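Local coordinates for protein aldehyde dehydrogenase (Trypanosoma brucei, PDB 5MYP) that probably oxidises aldehydes to carboxylic acids with NAD+ as the electron acceptor, at residues A203-A206 with E207-A211; S273-V276 with D277-E281. All coordinates share one frame; numbering follows the deposited sequence.

Interaction 1 of 2, residues A203-A206 with E207-A211; sequences ARVA and EIVMA
Glu207 turns its CG to the side of its own backbone N (chi1 -66°), which brings CG back against Ala203. CG lies 3.4 Å from Ala203 O, one turn earlier in the helix. From there the chain runs extended, out from the helix, and its OE2 forms a salt bridge with Arg438. Ile208 has a similar first torsion (chi1 -63°). Its CG1 and CD1 therefore lie near the carbonyl of Arg204, with CD1 4.0 Å from Arg204 O. The branch of Val209 that lies beside the backbone N is CG2. It faces Val205 CG1 at 4.3 Å, a loose apolar touch along one side of the helix.

Three i to i+4 backbone bonds run beneath these side chains. Glu207 N donates a hydrogen bond to Ala203 O at 3.2 Å, the longest of the three. Val209 N reaches Val205 O at 2.9 Å, and Met210 N reaches Ala206 O at 2.8 Å. This is the first part of helix 203-214, the helix of a beta-alpha-beta unit between parallel strands 196-200 and 220-223. The unit is part of a Rossmann-like domain, which in this family normally binds NAD. Just before the helix, Ser202 OG is hydrogen-bonded to Val205 N.

Val205 CG2 lies over one face of the Arg204 guanidinium, 3.6 Å above its plane and offset toward the rim. Val205, Ala206 and Val209 all rest on Tyr199 of strand 196-200, and Val209 also touches Ile197. Ala203 and Ala206 pack on Leu217 of the second subunit, while Met210 meets Thr218 of that subunit. The side chain of Ala206 is about 9 Å from that of Glu223, a predicted active-site residue.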
loop_
_atom_site.group_PDB
_atom_site.type_symbol
_atom_site.label_atom_id
_atom_site.label_comp_id
_atom_site.label_asym_id
_atom_site.label_seq_id
_atom_site.Cartn_x
_atom_site.Cartn_y
_atom_site.Cartn_z
ATOM N N ALA A 203 16.199 0.548 6.978
ATOM C CA ALA A 203 15.152 1.468 7.427
ATOM C C ALA A 203 15.577 2.934 7.324
ATOM O O ALA A 203 14.767 3.788 6.984
ATOM C CB ALA A 203 14.748 1.149 8.861
ATOM N N ARG A 204 16.849 3.210 7.620
ATOM C CA ARG A 204 17.416 4.562 7.532
ATOM C C ARG A 204 17.258 5.161 6.132
ATOM O O ARG A 204 16.750 6.275 5.986
ATOM C CB ARG A 204 18.896 4.531 7.927
ATOM C CG ARG A 204 19.585 5.889 7.999
ATOM C CD ARG A 204 21.055 5.732 8.384
ATOM N NE ARG A 204 21.837 5.057 7.337
ATOM C CZ ARG A 204 22.271 5.622 6.204
ATOM N NH1 ARG A 204 22.035 6.903 5.931
ATOM N NH2 ARG A 204 22.960 4.891 5.334
ATOM N N VAL A 205 17.687 4.420 5.111
ATOM C CA VAL A 205 17.607 4.885 3.721
ATOM C C VAL A 205 16.158 4.825 3.198
ATOM O O VAL A 205 15.762 5.658 2.376
ATOM C CB VAL A 205 18.572 4.097 2.799
ATOM C CG1 VAL A 205 18.404 4.492 1.332
ATOM C CG2 VAL A 205 20.022 4.294 3.249
ATOM N N ALA A 206 15.373 3.853 3.674
ATOM C CA ALA A 206 13.942 3.777 3.338
ATOM C C ALA A 206 13.189 5.078 3.630
ATOM O O ALA A 206 12.340 5.489 2.839
ATOM C CB ALA A 206 13.274 2.618 4.070
ATOM N N GLU A 207 13.507 5.712 4.760
ATOM C CA GLU A 207 12.927 7.012 5.117
ATOM C C GLU A 207 13.216 8.071 4.047
ATOM O O GLU A 207 12.342 8.866 3.711
ATOM C CB GLU A 207 13.439 7.500 6.477
ATOM C CG GLU A 207 12.990 6.656 7.664
ATOM C CD GLU A 207 13.493 7.170 9.000
ATOM O OE1 GLU A 207 14.002 8.316 9.072
ATOM O OE2 GLU A 207 13.383 6.414 9.994
ATOM N N ILE A 208 14.448 8.069 3.534
ATOM C CA ILE A 208 14.872 8.993 2.466
ATOM C C ILE A 208 14.143 8.689 1.148
ATOM O O ILE A 208 13.709 9.606 0.443
ATOM C CB ILE A 208 16.410 8.945 2.254
ATOM C CG1 ILE A 208 17.142 9.420 3.522
ATOM C CG2 ILE A 208 16.841 9.792 1.057
ATOM C CD1 ILE A 208 18.587 8.978 3.609
ATOM N N VAL A 209 14.009 7.403 0.827
ATOM C CA VAL A 209 13.270 6.968 -0.364
ATOM C C VAL A 209 11.803 7.400 -0.276
ATOM O O VAL A 209 11.257 7.961 -1.228
ATOM C CB VAL A 209 13.366 5.437 -0.577
ATOM C CG1 VAL A 209 12.407 4.964 -1.670
ATOM C CG2 VAL A 209 14.794 5.032 -0.930
ATOM N N MET A 210 11.171 7.142 0.867
ATOM C CA MET A 210 9.763 7.493 1.055
ATOM C C MET A 210 9.536 9.010 1.027
ATOM O O MET A 210 8.516 9.461 0.519
ATOM C CB MET A 210 9.207 6.882 2.345
ATOM C CG MET A 210 7.691 6.932 2.435
ATOM S SD MET A 210 7.009 5.879 3.730
ATOM C CE MET A 210 5.286 6.362 3.629
ATOM N N ALA A 211 10.491 9.786 1.548
ATOM C CA ALA A 211 10.442 11.254 1.456
ATOM C C ALA A 211 10.471 11.732 -0.000
ATOM O O ALA A 211 9.732 12.641 -0.378
ATOM C CB ALA A 211 11.587 11.878 2.242
#

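Interaction 2 of 2, residues S273-V276 with D277-E281; sequences SVLV and DALAE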
loop_
_atom_site.group_PDB
_atom_site.type_symbol
_atom_site.label_atom_id
_atom_site.label_comp_id
_atom_site.label_asym_id
_atom_site.label_seq_id
_atom_site.Cartn_x
_atom_site.Cartn_y
_atom_site.Cartn_z
ATOM N N SER A 273 21.893 -25.573 27.048
ATOM C CA SER A 273 23.150 -26.300 26.856
ATOM C C SER A 273 23.087 -27.239 25.654
ATOM O O SER A 273 23.994 -27.235 24.827
ATOM C CB SER A 273 23.539 -27.080 28.116
ATOM O OG SER A 273 24.811 -27.690 27.962
ATOM N N VAL A 274 22.020 -28.035 25.563
ATOM C CA VAL A 274 21.851 -28.960 24.428
ATOM C C VAL A 274 21.757 -28.240 23.075
ATOM O O VAL A 274 22.310 -28.719 22.086
ATOM C CB VAL A 274 20.664 -29.947 24.598
ATOM C CG1 VAL A 274 20.930 -30.903 25.755
ATOM C CG2 VAL A 274 19.325 -29.234 24.773
ATOM N N LEU A 275 21.087 -27.087 23.043
ATOM C CA LEU A 275 20.991 -26.294 21.814
ATOM C C LEU A 275 22.354 -25.759 21.389
ATOM O O LEU A 275 22.740 -25.900 20.231
ATOM C CB LEU A 275 20.007 -25.128 21.975
ATOM C CG LEU A 275 19.858 -24.168 20.786
ATOM C CD1 LEU A 275 19.469 -24.903 19.512
ATOM C CD2 LEU A 275 18.848 -23.084 21.114
ATOM N N VAL A 276 23.070 -25.152 22.332
ATOM C CA VAL A 276 24.379 -24.550 22.047
ATOM C C VAL A 276 25.370 -25.616 21.564
ATOM O O VAL A 276 26.088 -25.396 20.591
ATOM C CB VAL A 276 24.920 -23.765 23.266
ATOM C CG1 VAL A 276 26.380 -23.374 23.085
ATOM C CG2 VAL A 276 24.064 -22.524 23.513
ATOM N N ASP A 277 25.388 -26.768 22.233
ATOM C CA ASP A 277 26.216 -27.901 21.804
ATOM C C ASP A 277 25.835 -28.391 20.405
ATOM O O ASP A 277 26.713 -28.654 19.585
ATOM C CB ASP A 277 26.121 -29.066 22.799
ATOM C CG ASP A 277 26.826 -28.780 24.124
ATOM O OD1 ASP A 277 27.411 -27.688 24.305
ATOM O OD2 ASP A 277 26.796 -29.670 25.000
ATOM N N ALA A 278 24.533 -28.503 20.139
ATOM C CA ALA A 278 24.041 -28.921 18.822
ATOM C C ALA A 278 24.405 -27.919 17.723
ATOM O O ALA A 278 24.800 -28.318 16.627
ATOM C CB ALA A 278 22.536 -29.149 18.857
ATOM N N LEU A 279 24.275 -26.627 18.019
ATOM C CA LEU A 279 24.706 -25.564 17.090
ATOM C C LEU A 279 26.204 -25.646 16.781
ATOM O O LEU A 279 26.610 -25.462 15.631
ATOM C CB LEU A 279 24.351 -24.172 17.638
ATOM C CG LEU A 279 22.865 -23.782 17.613
ATOM C CD1 LEU A 279 22.597 -22.558 18.477
ATOM C CD2 LEU A 279 22.391 -23.533 16.189
ATOM N N ALA A 280 27.010 -25.926 17.805
ATOM C CA ALA A 280 28.456 -26.112 17.634
ATOM C C ALA A 280 28.765 -27.278 16.697
ATOM O O ALA A 280 29.603 -27.147 15.809
ATOM C CB ALA A 280 29.143 -26.326 18.979
ATOM N N GLU A 281 28.077 -28.402 16.889
ATOM C CA GLU A 281 28.253 -29.571 16.018
ATOM C C GLU A 281 27.829 -29.289 14.580
ATOM O O GLU A 281 28.542 -29.663 13.648
ATOM C CB GLU A 281 27.500 -30.799 16.560
ATOM C CG GLU A 281 28.072 -31.374 17.852
ATOM C CD GLU A 281 29.551 -31.717 17.752
ATOM O OE1 GLU A 281 29.944 -32.399 16.778
ATOM O OE2 GLU A 281 30.326 -31.296 18.642
HETATM O O HOH W 1 24.991 -30.327 26.718
#
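The carboxylate of Asp277 turns one face to the carbonyl oxygen of Ser273. Ser273 O stands almost directly over the carboxylate carbon, 3.3 Å from Asp277 CG. Both are acceptor groups, so this is a close approach and not a bond. A water bridges the same two residues. It lies well out of the carboxylate plane, on the same side as Ser273 O. The water donates to Asp277 OD2 at 2.6 Å and is hydrogen-bonded to Ser273 OG at 2.9 Å. The two side-chain oxygens, Ser273 OG and Asp277 OD2, are 4.1 Å apart, so the water is what links them. Asp277 CG sits beside its own backbone N (chi1 -71°), which swings the carboxylate back along the helix toward Ser273.

A leucine pair lies on another side of the helix. Leu275 CG is anti to its backbone N (chi1 177°), while Leu279 CG lies beside its own (chi1 -72°). The side chains cross at an oblique angle, and Leu275 CG meets Leu279 CD1 at 3.9 Å. Beneath them, Leu279 N donates to Leu275 O at 2.8 Å. Bonds from Asp277 N to Ser273 O, Ala278 N to Val274 O and Ala280 N to Val276 O continue the regular alpha-helical i to i+4 pattern.

The helix is therefore amphipathic here. The water-bridged Ser273 and Asp277 are exposed, and the two leucines are buried. Leu275 packs on Val265 and Val267 of strand 264-268 and on Met240 of helix 240-252. Ala278 touches Met240 and Ala244 of that helix, and Leu279 touches Ile247. Val276 and Ala280 rest on Val336. This part of helix 272-287 thus packs on helix 240-252 and on strands 264-268 and 333-336.

In the fold
Interactions 1 and 2 come in series along the chain, each within a single helix. Their centres are about 39 Å apart and their nearest atoms about 27 Å, so they do not touch. Helix 203-214 belongs with the sheet that holds strands 196-200 and 220-223, in the Rossmann-like part that normally holds NAD in this family. Helix 272-287 packs against the sheet with strands 264-268 and 333-336. Interaction 1 lies near the predicted active-site residues and contacts the second subunit. Interaction 2 lies farther out, away from those sites, and no other chain touches its segments. Both segment pairs are parts of the aldehyde dehydrogenase fold.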